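Local coordinates for protein aromatic amino acid beta-eliminating lyase/threonine aldolase (Exiguobacterium sibiricum, PDB 3LWS) that belongs to the beta-eliminating lyase family of pyridoxal-phosphate-dependent enzymes and carries this cofactor covalently attached, at residues 297-302 / 320-324; 311-316 / 347-352. One frame throughout, in Å; residues are numbered along the deposited sequence.

Interaction 1. Residues 297-302 / 320-324; sequences QAADIS and LVDKD
Asp322 reaches from a short edge strand to the start of helix 298-312, where its OD1 accepts from the backbone N of Ala298 at 2.7 Å through the syn lone pair. The same oxygen takes a second, weak bond from Gln297 NE2 at 3.1 Å. Amide and carboxylate planes stand 84° apart, nearly perpendicular. A stronger use of that amide is the bond from Gln297 NE2 to Lys323 O, 3.0 Å long and almost in the amide plane, while Gln297 OE1 accepts from the backbone N of Gly325. With its chain bent at CB-CG (chi2 -70°), Gln297 turns its amide back alongside residues 322-325, and bonds at both ends fix the amide's rotation. Because Asp322 OD1 is bound to the N-H of the first helical residue, the helix start would probably favour the negative charge of Asp322. The apolar half belongs to Leu320: its CD1 lies 4.1 Å from Ala298 CB and 4.2 Å from Ile301 CG2. Around this surface contact, Phe294 of strand 289-295 and Cys327 of strand 326-332 touch both Leu320 and Ile301, and Leu5 of helix 4-10 meets Leu320 and Ser302.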
loop_
_atom_site.group_PDB
_atom_site.type_symbol
_atom_site.label_atom_id
_atom_site.label_comp_id
_atom_site.label_asym_id
_atom_site.label_seq_id
_atom_site.Cartn_x
_atom_site.Cartn_y
_atom_site.Cartn_z
ATOM N N GLN A 297 -15.588 -10.408 -34.022
ATOM C CA GLN A 297 -14.538 -10.641 -33.034
ATOM C C GLN A 297 -13.414 -9.635 -33.281
ATOM O O GLN A 297 -13.389 -8.944 -34.339
ATOM C CB GLN A 297 -14.036 -12.092 -33.149
ATOM C CG GLN A 297 -15.103 -13.251 -33.100
ATOM C CD GLN A 297 -15.794 -13.497 -31.735
ATOM O OE1 GLN A 297 -16.807 -14.202 -31.663
ATOM N NE2 GLN A 297 -15.285 -12.894 -30.677
ATOM N N ALA A 298 -12.467 -9.565 -32.348
ATOM C CA ALA A 298 -11.386 -8.560 -32.402
ATOM C C ALA A 298 -10.581 -8.613 -33.690
ATOM O O ALA A 298 -10.167 -7.595 -34.188
ATOM C CB ALA A 298 -10.459 -8.707 -31.217
ATOM N N ALA A 299 -10.352 -9.813 -34.216
ATOM C CA ALA A 299 -9.682 -9.986 -35.503
ATOM C C ALA A 299 -10.422 -9.307 -36.679
ATOM O O ALA A 299 -9.779 -8.906 -37.634
ATOM C CB ALA A 299 -9.504 -11.475 -35.788
ATOM N N ASP A 300 -11.749 -9.206 -36.586
ATOM C CA ASP A 300 -12.600 -8.469 -37.527
ATOM C C ASP A 300 -12.673 -6.965 -37.290
ATOM O O ASP A 300 -12.672 -6.190 -38.237
ATOM C CB ASP A 300 -14.042 -8.961 -37.447
ATOM C CG ASP A 300 -14.160 -10.467 -37.597
ATOM O OD1 ASP A 300 -13.673 -10.969 -38.611
ATOM O OD2 ASP A 300 -14.742 -11.137 -36.712
ATOM N N ILE A 301 -12.784 -6.571 -36.029
ATOM C CA ILE A 301 -13.083 -5.180 -35.641
ATOM C C ILE A 301 -11.834 -4.362 -35.356
ATOM O O ILE A 301 -11.766 -3.192 -35.729
ATOM C CB ILE A 301 -14.011 -5.144 -34.391
ATOM C CG1 ILE A 301 -15.286 -5.928 -34.659
ATOM C CG2 ILE A 301 -14.325 -3.704 -33.956
ATOM C CD1 ILE A 301 -15.992 -5.649 -35.979
ATOM N N SER A 302 -10.841 -4.951 -34.694
ATOM C CA SER A 302 -9.611 -4.193 -34.413
ATOM C C SER A 302 -9.063 -3.400 -35.638
ATOM O O SER A 302 -8.764 -2.207 -35.510
ATOM C CB SER A 302 -8.536 -5.103 -33.806
ATOM O OG SER A 302 -7.254 -4.520 -33.881
ATOM N N LEU A 320 -10.030 -4.498 -26.991
ATOM C CA LEU A 320 -11.246 -5.317 -27.096
ATOM C C LEU A 320 -11.149 -6.631 -26.291
ATOM O O LEU A 320 -10.059 -7.136 -26.070
ATOM C CB LEU A 320 -11.524 -5.636 -28.558
ATOM C CG LEU A 320 -11.911 -4.443 -29.449
ATOM C CD1 LEU A 320 -11.616 -4.834 -30.938
ATOM C CD2 LEU A 320 -13.363 -4.036 -29.228
ATOM N N VAL A 321 -12.291 -7.157 -25.848
ATOM C CA VAL A 321 -12.364 -8.443 -25.149
ATOM C C VAL A 321 -13.344 -9.270 -25.943
ATOM O O VAL A 321 -14.506 -8.883 -26.031
ATOM C CB VAL A 321 -12.826 -8.295 -23.664
ATOM C CG1 VAL A 321 -13.027 -9.682 -23.000
ATOM C CG2 VAL A 321 -11.812 -7.470 -22.866
ATOM N N ASP A 322 -12.871 -10.376 -26.544
ATOM C CA ASP A 322 -13.725 -11.220 -27.353
ATOM C C ASP A 322 -14.714 -11.971 -26.479
ATOM O O ASP A 322 -14.375 -12.454 -25.401
ATOM C CB ASP A 322 -12.927 -12.219 -28.231
ATOM C CG ASP A 322 -12.537 -11.649 -29.556
ATOM O OD1 ASP A 322 -13.236 -10.718 -30.010
ATOM O OD2 ASP A 322 -11.566 -12.152 -30.166
ATOM N N LYS A 323 -15.944 -12.044 -26.971
ATOM C CA LYS A 323 -17.020 -12.776 -26.322
ATOM C C LYS A 323 -17.610 -13.650 -27.422
ATOM O O LYS A 323 -16.945 -13.899 -28.452
ATOM C CB LYS A 323 -18.087 -11.810 -25.761
ATOM C CG LYS A 323 -17.569 -10.800 -24.813
ATOM C CD LYS A 323 -17.420 -11.350 -23.427
ATOM C CE LYS A 323 -17.278 -10.188 -22.453
ATOM N NZ LYS A 323 -17.207 -10.622 -21.043
ATOM N N ASP A 324 -18.837 -14.119 -27.214
ATOM C CA ASP A 324 -19.477 -15.042 -28.162
ATOM C C ASP A 324 -20.135 -14.280 -29.329
ATOM O O ASP A 324 -21.246 -13.764 -29.205
ATOM C CB ASP A 324 -20.509 -15.912 -27.433
ATOM C CG ASP A 324 -21.076 -17.022 -28.322
ATOM O OD1 ASP A 324 -20.424 -17.394 -29.324
ATOM O OD2 ASP A 324 -22.175 -17.521 -28.012
#

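Interaction 2. Residues 311-316 / 347-352; sequences ETGLGF and AGFARL
This is a partly buried contact of the C-terminal helix 342-355 with the end of helix 298-312 and the strand 314-315 that follows it, an aromatic cluster at one side and a salt bridge at the other. Phe316 directs its edge at the face of Phe349 in a T-shaped pair, centroids 5.1 Å apart and planes at 83°, with CE2 above the centre of the Phe349 ring. One face of Phe316 receives Leu352 CD2 in a CH-pi contact, 4.0 Å from the ring centroid. Phe316 CZ meets the backbone of Gly348 near the ring plane, 3.6 Å from its C atom. Gly348, with no side chain, is approached closely: Leu314 CD2 lies 3.9 Å from its CA. Thr312 places CG2 3.7 Å from Arg351 CB; its OG1 accepts from Leu314 N in an ST turn and bonds to Val308 O. Beyond it, Arg351 NE donates to Glu311 OE1 at 2.8 Å, with the oxygen 3° out of the guanidinium plane but the nitrogen 38° out of the carboxylate plane. Phe272 of helix 258-273 also packs on Phe316 and Leu352. The chemistry thus divides: the buried part is held by ring and CH-pi contacts, which probably restrict the Phe316 ring, while opposite charges pair through a single hydrogen bond at the more exposed margin.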
loop_
_atom_site.group_PDB
_atom_site.type_symbol
_atom_site.label_atom_id
_atom_site.label_comp_id
_atom_site.label_asym_id
_atom_site.label_seq_id
_atom_site.Cartn_x
_atom_site.Cartn_y
_atom_site.Cartn_z
ATOM N N GLU A 311 -5.731 7.574 -38.301
ATOM C CA GLU A 311 -6.001 8.704 -39.171
ATOM C C GLU A 311 -6.461 9.934 -38.416
ATOM O O GLU A 311 -5.918 11.024 -38.650
ATOM C CB GLU A 311 -7.056 8.348 -40.212
ATOM C CG GLU A 311 -6.551 7.375 -41.268
ATOM C CD GLU A 311 -7.645 6.904 -42.181
ATOM O OE1 GLU A 311 -8.659 7.629 -42.319
ATOM O OE2 GLU A 311 -7.509 5.805 -42.753
ATOM N N THR A 312 -7.467 9.776 -37.550
ATOM C CA THR A 312 -8.043 10.921 -36.815
ATOM C C THR A 312 -7.184 11.380 -35.630
ATOM O O THR A 312 -7.184 12.556 -35.280
ATOM C CB THR A 312 -9.462 10.631 -36.320
ATOM O OG1 THR A 312 -9.449 9.595 -35.326
ATOM C CG2 THR A 312 -10.354 10.232 -37.478
ATOM N N GLY A 313 -6.450 10.467 -34.995
ATOM C CA GLY A 313 -5.719 10.825 -33.772
ATOM C C GLY A 313 -6.644 10.982 -32.547
ATOM O O GLY A 313 -6.217 11.508 -31.497
ATOM N N LEU A 314 -7.889 10.522 -32.696
ATOM C CA LEU A 314 -8.903 10.411 -31.625
ATOM C C LEU A 314 -9.146 8.949 -31.137
ATOM O O LEU A 314 -9.582 8.096 -31.921
ATOM C CB LEU A 314 -10.246 10.939 -32.179
ATOM C CG LEU A 314 -11.474 10.976 -31.263
ATOM C CD1 LEU A 314 -11.111 11.493 -29.893
ATOM C CD2 LEU A 314 -12.629 11.845 -31.897
ATOM N N GLY A 315 -8.883 8.685 -29.855
ATOM C CA GLY A 315 -9.096 7.353 -29.229
ATOM C C GLY A 315 -10.541 7.041 -28.846
ATOM O O GLY A 315 -11.090 7.645 -27.922
ATOM N N PHE A 316 -11.175 6.130 -29.583
ATOM C CA PHE A 316 -12.530 5.615 -29.235
ATOM C C PHE A 316 -12.453 4.367 -28.344
ATOM O O PHE A 316 -13.228 4.231 -27.399
ATOM C CB PHE A 316 -13.345 5.252 -30.470
ATOM C CG PHE A 316 -13.659 6.420 -31.367
ATOM C CD1 PHE A 316 -12.736 6.853 -32.317
ATOM C CD2 PHE A 316 -14.854 7.092 -31.239
ATOM C CE1 PHE A 316 -13.011 7.932 -33.139
ATOM C CE2 PHE A 316 -15.144 8.175 -32.043
ATOM C CZ PHE A 316 -14.222 8.602 -32.995
ATOM N N ALA A 347 -15.485 15.193 -36.770
ATOM C CA ALA A 347 -14.571 14.514 -37.747
ATOM C C ALA A 347 -14.227 13.039 -37.368
ATOM O O ALA A 347 -14.184 12.129 -38.229
ATOM C CB ALA A 347 -13.283 15.355 -37.920
ATOM N N GLY A 348 -13.994 12.787 -36.084
ATOM C CA GLY A 348 -13.757 11.409 -35.611
ATOM C C GLY A 348 -14.942 10.527 -35.907
ATOM O O GLY A 348 -14.829 9.487 -36.566
ATOM N N PHE A 349 -16.110 10.987 -35.466
ATOM C CA PHE A 349 -17.318 10.219 -35.589
ATOM C C PHE A 349 -17.746 9.988 -37.033
ATOM O O PHE A 349 -18.339 8.950 -37.332
ATOM C CB PHE A 349 -18.455 10.813 -34.734
ATOM C CG PHE A 349 -18.489 10.261 -33.323
ATOM C CD1 PHE A 349 -18.894 8.959 -33.103
ATOM C CD2 PHE A 349 -18.088 11.028 -32.236
ATOM C CE1 PHE A 349 -18.928 8.417 -31.834
ATOM C CE2 PHE A 349 -18.107 10.485 -30.957
ATOM C CZ PHE A 349 -18.524 9.186 -30.760
ATOM N N ALA A 350 -17.468 10.924 -37.939
ATOM C CA ALA A 350 -17.758 10.673 -39.369
ATOM C C ALA A 350 -16.827 9.563 -39.895
ATOM O O ALA A 350 -17.260 8.636 -40.608
ATOM C CB ALA A 350 -17.600 11.960 -40.198
ATOM N N ARG A 351 -15.555 9.646 -39.506
ATOM C CA ARG A 351 -14.595 8.620 -39.889
ATOM C C ARG A 351 -14.932 7.255 -39.299
ATOM O O ARG A 351 -14.780 6.229 -39.983
ATOM C CB ARG A 351 -13.174 9.009 -39.512
ATOM C CG ARG A 351 -12.114 8.028 -40.075
ATOM C CD ARG A 351 -12.117 7.924 -41.633
ATOM N NE ARG A 351 -11.302 6.789 -42.086
ATOM C CZ ARG A 351 -11.745 5.539 -42.259
ATOM N NH1 ARG A 351 -13.024 5.213 -42.055
ATOM N NH2 ARG A 351 -10.896 4.596 -42.652
ATOM N N LEU A 352 -15.390 7.245 -38.051
ATOM C CA LEU A 352 -15.862 6.031 -37.411
ATOM C C LEU A 352 -17.119 5.542 -38.128
ATOM O O LEU A 352 -17.245 4.355 -38.411
ATOM C CB LEU A 352 -16.103 6.249 -35.907
ATOM C CG LEU A 352 -16.645 5.035 -35.137
ATOM C CD1 LEU A 352 -15.628 3.873 -35.150
ATOM C CD2 LEU A 352 -17.041 5.435 -33.725
#

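How the interactions relate
Helix 298-312 connects the two contacts: interaction 1 is at its first turn, beside edge strand 321-322, and interaction 2 at its last turn and the following residues, beside helix 342-355. Their centres are about 19 Å apart, and the segments make no direct touch between the contacts. Along the chain they alternate, 297-302, 311-316, 320-324 and 347-352, so the two pairings cross in sequence. Interaction 1 is a surface contact that combines polar bonds with Leu320 packing, whereas interaction 2 reaches a buried aromatic cluster. On the same side of the chain, the centres of the two contacts lie about 24 and 27 Å from the centre of the chain. Neither segment pair includes Lys206, the residue modified by pyridoxal phosphate.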